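Local coordinates for agrin (Gallus gallus, PDB 1PZ7), which probably promotes acetylcholine-receptor clustering at the neuromuscular junction, with its function modulated by alternative splicing and calcium binding, at residues Leu54-Glu59 with Gly174-Val179. Residues are numbered along the deposited sequence; the frame is centred on the assembly and turned at random.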
# COMPACT_ATOMS: atom_id res chain seq x y z
N LEU A 54 4.31 7.92 -0.57
CA LEU A 54 3.41 8.33 -1.63
C LEU A 54 2.62 9.54 -1.18
O LEU A 54 2.61 9.88 -0.00
CB LEU A 54 2.46 7.20 -2.02
CG LEU A 54 1.41 6.75 -1.00
CD1 LEU A 54 0.27 6.00 -1.69
CD2 LEU A 54 2.02 5.88 0.09
N SER A 55 1.98 10.20 -2.13
CA SER A 55 1.09 11.29 -1.80
C SER A 55 -0.26 10.94 -2.39
O SER A 55 -0.34 10.41 -3.49
CB SER A 55 1.61 12.61 -2.36
OG SER A 55 2.64 13.11 -1.53
N ILE A 56 -1.32 11.21 -1.63
CA ILE A 56 -2.66 10.92 -2.10
C ILE A 56 -3.57 12.10 -1.85
O ILE A 56 -3.29 12.96 -1.02
CB ILE A 56 -3.25 9.63 -1.45
CG1 ILE A 56 -3.56 9.84 0.03
CG2 ILE A 56 -2.31 8.45 -1.66
CD1 ILE A 56 -4.36 8.70 0.63
N LYS A 57 -4.67 12.12 -2.59
CA LYS A 57 -5.66 13.18 -2.49
C LYS A 57 -6.98 12.45 -2.56
O LYS A 57 -7.23 11.71 -3.51
CB LYS A 57 -5.49 14.17 -3.64
CG LYS A 57 -6.45 15.34 -3.62
CD LYS A 57 -6.25 16.19 -4.85
CE LYS A 57 -7.23 17.33 -4.93
NZ LYS A 57 -6.96 18.16 -6.13
N THR A 58 -7.84 12.65 -1.57
CA THR A 58 -9.06 11.86 -1.52
C THR A 58 -10.12 12.44 -0.60
O THR A 58 -9.83 13.24 0.29
CB THR A 58 -8.70 10.43 -1.04
OG1 THR A 58 -9.84 9.58 -1.12
CG2 THR A 58 -8.31 10.43 0.44
N GLU A 59 -11.36 12.01 -0.84
CA GLU A 59 -12.49 12.32 0.03
C GLU A 59 -12.99 11.04 0.68
O GLU A 59 -13.95 11.04 1.44
CB GLU A 59 -13.65 12.92 -0.78
CG GLU A 59 -13.34 14.23 -1.46
CD GLU A 59 -14.48 14.68 -2.36
OE1 GLU A 59 -14.66 14.10 -3.45
OE2 GLU A 59 -15.21 15.61 -1.96
N GLY A 174 -9.83 8.43 -5.55
CA GLY A 174 -9.00 9.59 -5.31
C GLY A 174 -7.83 9.61 -6.27
O GLY A 174 -7.88 8.99 -7.34
N CYS A 175 -6.78 10.33 -5.91
CA CYS A 175 -5.60 10.41 -6.76
C CYS A 175 -4.35 10.03 -6.01
O CYS A 175 -4.26 10.21 -4.80
CB CYS A 175 -5.45 11.83 -7.28
SG CYS A 175 -6.83 12.39 -8.28
N ILE A 176 -3.38 9.50 -6.75
CA ILE A 176 -2.09 9.11 -6.19
C ILE A 176 -0.97 9.63 -7.07
O ILE A 176 -1.08 9.65 -8.29
CB ILE A 176 -2.00 7.58 -6.07
CG1 ILE A 176 -3.16 7.05 -5.22
CG2 ILE A 176 -0.65 7.18 -5.47
CD1 ILE A 176 -3.19 5.55 -5.09
N ARG A 177 0.13 10.03 -6.44
CA ARG A 177 1.31 10.47 -7.16
C ARG A 177 2.56 10.17 -6.35
O ARG A 177 2.50 9.93 -5.14
CB ARG A 177 1.25 11.97 -7.47
CG ARG A 177 1.51 12.86 -6.26
CD ARG A 177 1.19 14.33 -6.50
NE ARG A 177 1.53 15.13 -5.32
CZ ARG A 177 1.23 16.41 -5.17
NH1 ARG A 177 1.59 17.05 -4.07
NH2 ARG A 177 0.58 17.07 -6.13
N ASP A 178 3.70 10.16 -7.04
CA ASP A 178 5.01 10.02 -6.42
C ASP A 178 5.12 8.84 -5.45
O ASP A 178 5.44 8.99 -4.27
CB ASP A 178 5.38 11.32 -5.71
CG ASP A 178 5.58 12.46 -6.69
OD1 ASP A 178 5.43 13.63 -6.29
OD2 ASP A 178 5.89 12.27 -7.88
N VAL A 179 4.85 7.65 -5.98
CA VAL A 179 4.92 6.43 -5.20
C VAL A 179 6.35 5.88 -5.22
O VAL A 179 6.90 5.61 -6.29
CB VAL A 179 3.94 5.37 -5.72
CG1 VAL A 179 4.00 4.11 -4.87
CG2 VAL A 179 2.52 5.92 -5.76
O HOH W 1 2.63 15.97 -1.41
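Ile56 lays its CG2 methyl alongside CG1 of Ile176, 3.9 Å away, the two branched side chains pointing the same way into the core of a laminin G-like beta sandwich. The 54-58 part of strand 45-58 runs antiparallel to the 175-179 part of strand 175-181 in one sheet, and on the inner face Leu54 lies aslant to Ile176, its CD1 touching Ile176 CG2 at 4.1 Å. Leu54 and Ile56 rest on Ile65 of the facing sheet, so bulky aliphatic residues suit this buried side. Two hydrogen-bonded pairs, each bonded in both directions, fix the register: Ser55 N meets Arg177 O at 3.1 Å, and Cys175 N meets Lys57 O at 2.8 Å, in the carbonyl plane. Ser55, Lys57, Cys175 and Arg177 lie on the other, partly exposed face, which suits polar groups and a disulfide. Cys175 ties the strand to Cys201, while Arg177 also makes a cation-pi contact with Trp111. Glycine suits the corner at Gly174, whose backbone angles (phi 155°, psi -158°) would press a CB against the preceding carbonyl O. With CG of Arg177 between its backbone N and carbonyl carbon (chi1 74°), the extended chain passes Ser55 CB, and a water in the guanidinium plane accepts from Arg177 NH1 at 3.1 Å and bonds Ser55 OG at 2.9 Å.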